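Disulfide isomerase DsbG N-terminal domain-containing protein (Helicobacter pylori, PDB 3TDG) is probably a periplasmic thiol-disulfide oxidoreductase of the DsbG type, with a thioredoxin-fold domain and reductase activity. Local coordinates at residues 159-162 with 163-166; 118-121 with 122-126; 252-256 with 257-261. All coordinates share one frame; numbering follows the deposited sequence.

Contact 1: residues 159-162 with 163-166; sequences CPHC and QKEL
Cys-159 and Gln-163 meet at the first turn of helix 160-167, where Cys-159 is the N-cap. Four backbone bonds of the i to i+4 kind build the start of the helix. Gln-163 N donates to Cys-159 O over 2.9 Å. Lys-164 N and Glu-165 N bind Pro-160 O and His-161 O in the same way. Leu-166 N reaches Cys-162 O at 2.7 Å.

One side chain adds a capping bond. The SG of Cys-159 lies anti to its backbone N (chi1 168°). From there it accepts the N-H of Cys-162 at 3.5 Å, measured from Cys-162 N to Cys-159 SG. The two sulfurs are close but not bonded: Cys-159 SG and Cys-162 SG are 3.5 Å apart, so the pair is reduced.

The remaining contacts are made by side chains. Gln-163 turns its CG beside its own backbone N (chi1 -78°). This sets Gln-163 CG 3.6 Å from Cys-159 O and carries the amide back over the start of the helix. Gln-163 OE1 then lies 3.4 Å from Pro-160 CA. The other end of the amide, NE2, binds Thr-224 OG1, which helps to hold the amide in place. His-161 and Lys-164 run alongside each other and point the same way. Lys-164 NZ approaches the imidazole obliquely, 3.6 Å from His-161 ND1. Both are exposed.

Cys-162 is buried and packs on Ser-155. The Cys-Pro-His-Cys sequence at a helix start is consistent with the redox centre of the thioredoxin fold. The short sulfur-to-sulfur separation implies that a disulfide could probably form after a modest shift of the sulfurs, as expected of a dithiol that cycles between reduced and oxidised states.

Contact 2: residues 118-121 with 122-126; sequences QQNS and AKLNA
Lys-123 places CG beside its backbone N (chi1 -77°) and then runs extended, while Gln-119 holds CG anti to its N (chi1 -179°). These torsions lay the two chains side by side, pointing the same way. The setting is the long helix 98-129, and the spacing is one turn, i to i+4. By its position this helix is probably the linker between the N-terminal domain and the thioredoxin-fold domain, as in DsbG and DsbC relatives.

The lysine first runs beside the Gln-119 carbonyl oxygen. Lys-123 CG is 3.4 Å from Gln-119 O, the same oxygen that accepts the Lys-123 N-H. Further out, Lys-123 NZ sits 4.0 Å from Gln-119 CD, a packing distance. Both side chains are exposed.

On another face Asn-120 and Leu-124 meet, one turn apart. Leu-124 CG lies 3.5 Å from Asn-120 O. The methyl Leu-124 CD1 crosses the asparagine amide at 3.9 Å from Asn-120 ND2. Leu-124 is buried, because Ile-254, Phe-259 and Tyr-261 cover it. Asn-120 packs on Val-253.

Asn-125 bends its amide back toward the preceding turn. Its OD1 is paired with the hydroxyl of Tyr-261. Asn-125 CG lies 3.5 Å from Ser-121 O, and Asn-125 N donates to that same oxygen over 2.9 Å in a nearly straight bond, 173° at the hydrogen.

Contact 3: residues 252-256 with 257-261; sequences GVIKG and VPFLY
Two carbons of the following residues lie close to the carbonyl O of Gly-256. Phe-259 CB comes within 3.4 Å of Gly-256 O, a packing contact. The methyl Val-257 CG1 lies 3.5 Å from Gly-256 O, but Val-257 is the next residue along the chain, and this distance follows largely from the local backbone.

The main contact is between Ile-254 and Phe-259. Their side chains cross at about a right angle, and the isoleucine lies flat over one face of the ring. Ile-254 CG1 is 4.0 Å from the Phe-259 ring centroid and 11° off the ring normal, a CH-pi contact. The methyls CG2 and CD1 also lie over the face. Ile-254 CG2 touches Phe-259 CD1 at 3.7 Å, and Ile-254 CD1 sits 4.1 Å from Phe-259 CE2. The ring gets there because Phe-259 CG is anti to its backbone N (chi1 -178°), which turns it toward Ile-254. Ile-248 and Phe-249 of helix 235-249 pack on Ile-254.

Phe-259 opens strand 259-262, outermost in its sheet within this chain. Phe-259 and Tyr-261 pair through their backbones with Val-154 and Tyr-152. Just before the strand, Pro-258 follows a cis peptide bond. This is the cis-proline loop of the thioredoxin fold, set beside the probable redox centre.

Contact 3 sits between the other two and touches both. Towards contact 1 it brings up the cis-proline loop: Cys-162 SG lies 3.5 Å from Pro-258 N and 3.5 Å from Val-257 CG2. The probable CxxC redox site is therefore built from both contacts. Towards contact 2 the touch is partly polar. Asn-125 OD1 and Tyr-261 OH are 2.6 Å apart, a probable hydrogen bond, and Leu-124 CD2 lies 3.6 Å from Phe-259 CZ. Contacts 1 and 2 do not meet; their nearest atoms are about 15 Å apart. Residues 252-261 thus join the end of the long helix to the domain that carries the two cysteines.

Contact 1: residues 159-162 with 163-166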
ATOM      1  N   CYS A 159      12.068  33.176   0.274  1.00 39.56           N
ATOM      2  CA  CYS A 159      13.064  32.248  -0.206  1.00 39.16           C
ATOM      3  C   CYS A 159      13.962  32.978  -1.194  1.00 38.50           C
ATOM      4  O   CYS A 159      13.477  33.474  -2.205  1.00 38.73           O
ATOM      5  CB  CYS A 159      12.364  31.042  -0.843  1.00 39.42           C
ATOM      6  SG  CYS A 159      13.393  29.913  -1.801  1.00 41.90           S
ATOM      7  N   PRO A 160      15.275  33.084  -0.891  1.00 38.26           N
ATOM      8  CA  PRO A 160      16.188  33.745  -1.828  1.00 37.92           C
ATOM      9  C   PRO A 160      16.208  33.133  -3.218  1.00 37.70           C
ATOM     10  O   PRO A 160      16.301  33.860  -4.200  1.00 38.01           O
ATOM     11  CB  PRO A 160      17.551  33.587  -1.142  1.00 38.25           C
ATOM     12  CG  PRO A 160      17.186  33.692   0.322  1.00 37.08           C
ATOM     13  CD  PRO A 160      15.929  32.845   0.409  1.00 37.80           C
ATOM     14  N   HIS A 161      16.103  31.814  -3.324  1.00 38.19           N
ATOM     15  CA  HIS A 161      16.028  31.208  -4.663  1.00 38.20           C
ATOM     16  C   HIS A 161      14.758  31.599  -5.434  1.00 37.88           C
ATOM     17  O   HIS A 161      14.775  31.763  -6.662  1.00 37.03           O
ATOM     18  CB  HIS A 161      16.220  29.695  -4.575  1.00 38.36           C
ATOM     19  CG  HIS A 161      17.658  29.292  -4.494  1.00 40.50           C
ATOM     20  ND1 HIS A 161      18.294  28.592  -5.500  1.00 40.69           N
ATOM     21  CD2 HIS A 161      18.601  29.535  -3.549  1.00 41.58           C
ATOM     22  CE1 HIS A 161      19.559  28.395  -5.163  1.00 42.51           C
ATOM     23  NE2 HIS A 161      19.772  28.959  -3.987  1.00 41.29           N
ATOM     24  N   CYS A 162      13.659  31.777  -4.708  1.00 37.82           N
ATOM     25  CA  CYS A 162      12.419  32.279  -5.319  1.00 38.42           C
ATOM     26  C   CYS A 162      12.534  33.758  -5.691  1.00 39.16           C
ATOM     27  O   CYS A 162      11.980  34.186  -6.701  1.00 39.59           O
ATOM     28  CB  CYS A 162      11.215  32.009  -4.416  1.00 37.90           C
ATOM     29  SG  CYS A 162      10.905  30.234  -4.183  1.00 39.00           S
ATOM     30  N   GLN A 163      13.269  34.527  -4.888  1.00 40.06           N
ATOM     31  CA  GLN A 163      13.563  35.921  -5.218  1.00 41.60           C
ATOM     32  C   GLN A 163      14.362  36.029  -6.515  1.00 42.29           C
ATOM     33  O   GLN A 163      14.074  36.884  -7.351  1.00 41.85           O
ATOM     34  CB  GLN A 163      14.336  36.600  -4.096  1.00 42.11           C
ATOM     35  CG  GLN A 163      13.520  37.016  -2.907  1.00 43.49           C
ATOM     36  CD  GLN A 163      14.405  37.625  -1.841  1.00 48.29           C
ATOM     37  OE1 GLN A 163      15.285  36.953  -1.300  1.00 50.31           O
ATOM     38  NE2 GLN A 163      14.206  38.915  -1.557  1.00 49.18           N
ATOM     39  N   LYS A 164      15.350  35.142  -6.678  1.00 43.10           N
ATOM     40  CA  LYS A 164      16.122  35.048  -7.921  1.00 43.69           C
ATOM     41  C   LYS A 164      15.232  34.635  -9.090  1.00 43.40           C
ATOM     42  O   LYS A 164      15.266  35.252 -10.163  1.00 43.46           O
ATOM     43  CB  LYS A 164      17.305  34.074  -7.754  1.00 44.02           C
ATOM     44  CG  LYS A 164      17.818  33.461  -9.067  1.00 46.70           C
ATOM     45  CD  LYS A 164      19.073  32.628  -8.803  1.00 52.31           C
ATOM     46  CE  LYS A 164      19.012  31.261  -9.462  1.00 54.98           C
ATOM     47  NZ  LYS A 164      19.427  30.243  -8.463  1.00 55.59           N
ATOM     48  N   GLU A 165      14.440  33.587  -8.889  1.00 43.20           N
ATOM     49  CA  GLU A 165      13.456  33.180  -9.884  1.00 43.10           C
ATOM     50  C   GLU A 165      12.514  34.349 -10.261  1.00 42.87           C
ATOM     51  O   GLU A 165      12.204  34.550 -11.437  1.00 42.73           O
ATOM     52  CB  GLU A 165      12.671  31.954  -9.403  1.00 43.00           C
ATOM     53  CG  GLU A 165      11.557  31.495 -10.358  1.00 45.34           C
ATOM     54  CD  GLU A 165      12.060  31.091 -11.753  1.00 50.03           C
ATOM     55  OE1 GLU A 165      13.117  30.440 -11.855  1.00 50.64           O
ATOM     56  OE2 GLU A 165      11.379  31.402 -12.756  1.00 52.47           O
ATOM     57  N   LEU A 166      12.088  35.131  -9.273  1.00 42.82           N
ATOM     58  CA  LEU A 166      11.225  36.286  -9.555  1.00 43.39           C
ATOM     59  C   LEU A 166      11.838  37.293 -10.556  1.00 44.39           C
ATOM     60  O   LEU A 166      11.115  37.892 -11.352  1.00 44.18           O
ATOM     61  CB  LEU A 166      10.790  36.970  -8.262  1.00 43.10           C
ATOM     62  CG  LEU A 166       9.838  38.167  -8.386  1.00 43.35           C
ATOM     63  CD1 LEU A 166       8.539  37.770  -9.094  1.00 43.01           C
ATOM     64  CD2 LEU A 166       9.571  38.796  -7.044  1.00 39.52           C
TER

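Contact 2: residues 118-121 with 122-126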
ATOM      1  N   GLN A 118       4.011   9.324 -16.042  1.00 44.94           N
ATOM      2  CA  GLN A 118       2.633   9.674 -16.381  1.00 44.63           C
ATOM      3  C   GLN A 118       1.823   9.930 -15.099  1.00 44.60           C
ATOM      4  O   GLN A 118       1.104  10.923 -15.005  1.00 43.74           O
ATOM      5  CB  GLN A 118       1.993   8.573 -17.245  1.00 44.54           C
ATOM      6  CG  GLN A 118       0.512   8.797 -17.552  1.00 44.55           C
ATOM      7  CD  GLN A 118       0.267  10.109 -18.291  1.00 47.11           C
ATOM      8  OE1 GLN A 118       0.966  10.433 -19.253  1.00 46.25           O
ATOM      9  NE2 GLN A 118      -0.737  10.865 -17.844  1.00 47.41           N
ATOM     10  N   GLN A 119       1.973   9.044 -14.115  1.00 44.63           N
ATOM     11  CA  GLN A 119       1.285   9.161 -12.840  1.00 45.52           C
ATOM     12  C   GLN A 119       1.721  10.423 -12.112  1.00 46.09           C
ATOM     13  O   GLN A 119       0.912  11.102 -11.480  1.00 45.70           O
ATOM     14  CB  GLN A 119       1.589   7.939 -11.978  1.00 45.92           C
ATOM     15  CG  GLN A 119       0.916   7.901 -10.605  1.00 47.67           C
ATOM     16  CD  GLN A 119       1.281   6.648  -9.824  1.00 51.23           C
ATOM     17  OE1 GLN A 119       0.416   5.878  -9.409  1.00 52.98           O
ATOM     18  NE2 GLN A 119       2.575   6.425  -9.639  1.00 53.38           N
ATOM     19  N   ASN A 120       3.011  10.733 -12.206  1.00 46.39           N
ATOM     20  CA  ASN A 120       3.525  11.936 -11.576  1.00 47.01           C
ATOM     21  C   ASN A 120       2.939  13.203 -12.219  1.00 46.60           C
ATOM     22  O   ASN A 120       2.538  14.122 -11.516  1.00 46.33           O
ATOM     23  CB  ASN A 120       5.059  11.961 -11.585  1.00 47.24           C
ATOM     24  CG  ASN A 120       5.611  12.863 -10.517  1.00 48.71           C
ATOM     25  OD1 ASN A 120       5.529  12.549  -9.330  1.00 50.29           O
ATOM     26  ND2 ASN A 120       6.155  14.001 -10.925  1.00 49.69           N
ATOM     27  N   SER A 121       2.871  13.238 -13.549  1.00 46.38           N
ATOM     28  CA  SER A 121       2.249  14.366 -14.245  1.00 47.14           C
ATOM     29  C   SER A 121       0.781  14.552 -13.842  1.00 46.83           C
ATOM     30  O   SER A 121       0.347  15.677 -13.555  1.00 46.26           O
ATOM     31  CB  SER A 121       2.382  14.231 -15.765  1.00 47.47           C
ATOM     32  OG  SER A 121       3.732  14.420 -16.157  1.00 49.47           O
ATOM     33  N   ALA A 122       0.037  13.446 -13.802  1.00 46.52           N
ATOM     34  CA  ALA A 122      -1.387  13.494 -13.439  1.00 47.06           C
ATOM     35  C   ALA A 122      -1.584  13.951 -11.984  1.00 46.74           C
ATOM     36  O   ALA A 122      -2.533  14.665 -11.681  1.00 46.70           O
ATOM     37  CB  ALA A 122      -2.066  12.142 -13.689  1.00 46.74           C
ATOM     38  N   LYS A 123      -0.686  13.540 -11.093  1.00 46.72           N
ATOM     39  CA  LYS A 123      -0.726  14.022  -9.710  1.00 47.10           C
ATOM     40  C   LYS A 123      -0.479  15.532  -9.633  1.00 46.59           C
ATOM     41  O   LYS A 123      -1.140  16.219  -8.865  1.00 46.10           O
ATOM     42  CB  LYS A 123       0.250  13.267  -8.818  1.00 47.29           C
ATOM     43  CG  LYS A 123      -0.255  11.896  -8.427  1.00 50.24           C
ATOM     44  CD  LYS A 123       0.667  11.194  -7.462  1.00 52.18           C
ATOM     45  CE  LYS A 123       0.077   9.848  -7.106  1.00 53.13           C
ATOM     46  NZ  LYS A 123       1.139   8.967  -6.604  1.00 53.31           N
ATOM     47  N   LEU A 124       0.451  16.024 -10.450  1.00 46.60           N
ATOM     48  CA  LEU A 124       0.763  17.451 -10.537  1.00 46.86           C
ATOM     49  C   LEU A 124      -0.420  18.269 -11.059  1.00 47.39           C
ATOM     50  O   LEU A 124      -0.831  19.246 -10.415  1.00 47.18           O
ATOM     51  CB  LEU A 124       2.012  17.697 -11.385  1.00 46.11           C
ATOM     52  CG  LEU A 124       3.353  17.453 -10.669  1.00 47.32           C
ATOM     53  CD1 LEU A 124       4.515  17.454 -11.670  1.00 48.16           C
ATOM     54  CD2 LEU A 124       3.599  18.484  -9.550  1.00 47.05           C
ATOM     55  N   ASN A 125      -0.956  17.867 -12.217  1.00 47.15           N
ATOM     56  CA  ASN A 125      -2.200  18.425 -12.737  1.00 47.41           C
ATOM     57  C   ASN A 125      -3.306  18.492 -11.699  1.00 47.15           C
ATOM     58  O   ASN A 125      -3.994  19.503 -11.610  1.00 47.76           O
ATOM     59  CB  ASN A 125      -2.701  17.621 -13.926  1.00 47.81           C
ATOM     60  CG  ASN A 125      -1.862  17.814 -15.144  1.00 48.80           C
ATOM     61  OD1 ASN A 125      -0.917  18.593 -15.147  1.00 49.53           O
ATOM     62  ND2 ASN A 125      -2.203  17.101 -16.207  1.00 51.33           N
ATOM     63  N   ALA A 126      -3.481  17.429 -10.919  1.00 46.50           N
ATOM     64  CA  ALA A 126      -4.492  17.424  -9.863  1.00 46.23           C
ATOM     65  C   ALA A 126      -4.174  18.419  -8.735  1.00 46.30           C
ATOM     66  O   ALA A 126      -5.078  19.083  -8.211  1.00 45.53           O
ATOM     67  CB  ALA A 126      -4.680  16.047  -9.304  1.00 46.47           C
TER

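Contact 3: residues 252-256 with 257-261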
ATOM      1  N   GLY A 252       4.011  15.110  -1.312  1.00 50.48           N
ATOM      2  CA  GLY A 252       5.455  14.981  -1.448  1.00 49.98           C
ATOM      3  C   GLY A 252       5.844  14.803  -2.892  1.00 48.99           C
ATOM      4  O   GLY A 252       6.986  14.483  -3.196  1.00 49.48           O
ATOM      5  N   VAL A 253       4.881  15.009  -3.784  1.00 48.25           N
ATOM      6  CA  VAL A 253       5.158  15.089  -5.214  1.00 46.81           C
ATOM      7  C   VAL A 253       5.894  16.396  -5.536  1.00 46.55           C
ATOM      8  O   VAL A 253       6.676  16.465  -6.493  1.00 46.62           O
ATOM      9  CB  VAL A 253       3.862  14.969  -6.022  1.00 46.79           C
ATOM     10  CG1 VAL A 253       4.062  15.399  -7.473  1.00 46.15           C
ATOM     11  CG2 VAL A 253       3.330  13.519  -5.957  1.00 47.89           C
ATOM     12  N   ILE A 254       5.607  17.436  -4.754  1.00 45.42           N
ATOM     13  CA  ILE A 254       6.345  18.703  -4.819  1.00 44.40           C
ATOM     14  C   ILE A 254       7.055  18.807  -3.473  1.00 44.07           C
ATOM     15  O   ILE A 254       6.409  18.776  -2.419  1.00 43.75           O
ATOM     16  CB  ILE A 254       5.409  19.926  -5.037  1.00 44.55           C
ATOM     17  CG1 ILE A 254       4.609  19.772  -6.340  1.00 43.50           C
ATOM     18  CG2 ILE A 254       6.207  21.244  -5.009  1.00 44.07           C
ATOM     19  CD1 ILE A 254       3.670  20.952  -6.690  1.00 43.01           C
ATOM     20  N   LYS A 255       8.381  18.885  -3.514  1.00 43.10           N
ATOM     21  CA  LYS A 255       9.188  18.801  -2.304  1.00 43.30           C
ATOM     22  C   LYS A 255       9.906  20.121  -1.954  1.00 41.91           C
ATOM     23  O   LYS A 255      10.520  20.221  -0.899  1.00 41.88           O
ATOM     24  CB  LYS A 255      10.216  17.670  -2.437  1.00 43.90           C
ATOM     25  CG  LYS A 255       9.630  16.312  -2.827  1.00 46.82           C
ATOM     26  CD  LYS A 255      10.658  15.169  -2.707  1.00 52.82           C
ATOM     27  CE  LYS A 255      10.998  14.822  -1.244  1.00 55.47           C
ATOM     28  NZ  LYS A 255       9.779  14.677  -0.385  1.00 58.07           N
ATOM     29  N   GLY A 256       9.833  21.119  -2.833  1.00 40.70           N
ATOM     30  CA  GLY A 256      10.499  22.398  -2.577  1.00 39.42           C
ATOM     31  C   GLY A 256      10.208  23.473  -3.597  1.00 38.66           C
ATOM     32  O   GLY A 256       9.475  23.258  -4.575  1.00 37.87           O
ATOM     33  N   VAL A 257      10.795  24.642  -3.369  1.00 37.32           N
ATOM     34  CA  VAL A 257      10.545  25.807  -4.210  1.00 36.40           C
ATOM     35  C   VAL A 257      11.884  26.444  -4.613  1.00 36.74           C
ATOM     36  O   VAL A 257      12.882  26.219  -3.950  1.00 35.96           O
ATOM     37  CB  VAL A 257       9.663  26.848  -3.486  1.00 36.30           C
ATOM     38  CG1 VAL A 257       8.256  26.265  -3.150  1.00 36.87           C
ATOM     39  CG2 VAL A 257      10.354  27.367  -2.215  1.00 35.09           C
ATOM     40  N   PRO A 258      11.913  27.227  -5.708  1.00 37.47           N
ATOM     41  CA  PRO A 258      10.821  27.428  -6.664  1.00 37.96           C
ATOM     42  C   PRO A 258      10.584  26.142  -7.463  1.00 39.08           C
ATOM     43  O   PRO A 258      11.540  25.488  -7.883  1.00 39.38           O
ATOM     44  CB  PRO A 258      11.340  28.544  -7.576  1.00 38.06           C
ATOM     45  CG  PRO A 258      12.838  28.530  -7.411  1.00 37.73           C
ATOM     46  CD  PRO A 258      13.110  28.024  -6.033  1.00 37.18           C
ATOM     47  N   PHE A 259       9.322  25.775  -7.641  1.00 40.01           N
ATOM     48  CA  PHE A 259       8.952  24.619  -8.446  1.00 40.75           C
ATOM     49  C   PHE A 259       8.280  25.123  -9.725  1.00 41.81           C
ATOM     50  O   PHE A 259       7.250  25.807  -9.671  1.00 41.13           O
ATOM     51  CB  PHE A 259       8.020  23.719  -7.639  1.00 41.05           C
ATOM     52  CG  PHE A 259       7.607  22.461  -8.349  1.00 42.30           C
ATOM     53  CD1 PHE A 259       8.259  21.261  -8.085  1.00 44.36           C
ATOM     54  CD2 PHE A 259       6.549  22.467  -9.257  1.00 43.31           C
ATOM     55  CE1 PHE A 259       7.888  20.078  -8.733  1.00 46.90           C
ATOM     56  CE2 PHE A 259       6.160  21.296  -9.912  1.00 44.56           C
ATOM     57  CZ  PHE A 259       6.833  20.096  -9.653  1.00 46.15           C
ATOM     58  N   LEU A 260       8.867  24.811 -10.877  1.00 42.18           N
ATOM     59  CA  LEU A 260       8.256  25.188 -12.145  1.00 43.81           C
ATOM     60  C   LEU A 260       7.623  23.969 -12.824  1.00 45.51           C
ATOM     61  O   LEU A 260       8.164  22.854 -12.761  1.00 45.51           O
ATOM     62  CB  LEU A 260       9.264  25.869 -13.062  1.00 42.94           C
ATOM     63  CG  LEU A 260       9.662  27.318 -12.777  1.00 44.20           C
ATOM     64  CD1 LEU A 260      10.341  27.488 -11.411  1.00 42.88           C
ATOM     65  CD2 LEU A 260      10.586  27.821 -13.886  1.00 43.77           C
ATOM     66  N   TYR A 261       6.469  24.172 -13.446  1.00 46.93           N
ATOM     67  CA  TYR A 261       5.761  23.083 -14.120  1.00 49.21           C
ATOM     68  C   TYR A 261       5.060  23.607 -15.361  1.00 50.74           C
ATOM     69  O   TYR A 261       4.174  24.479 -15.275  1.00 50.22           O
ATOM     70  CB  TYR A 261       4.773  22.401 -13.165  1.00 49.22           C
ATOM     71  CG  TYR A 261       3.964  21.263 -13.764  1.00 51.80           C
ATOM     72  CD1 TYR A 261       4.589  20.118 -14.292  1.00 54.21           C
ATOM     73  CD2 TYR A 261       2.569  21.320 -13.790  1.00 52.41           C
ATOM     74  CE1 TYR A 261       3.833  19.067 -14.846  1.00 54.42           C
ATOM     75  CE2 TYR A 261       1.808  20.288 -14.328  1.00 54.20           C
ATOM     76  CZ  TYR A 261       2.439  19.162 -14.857  1.00 56.41           C
ATOM     77  OH  TYR A 261       1.665  18.146 -15.388  1.00 56.21           O
TER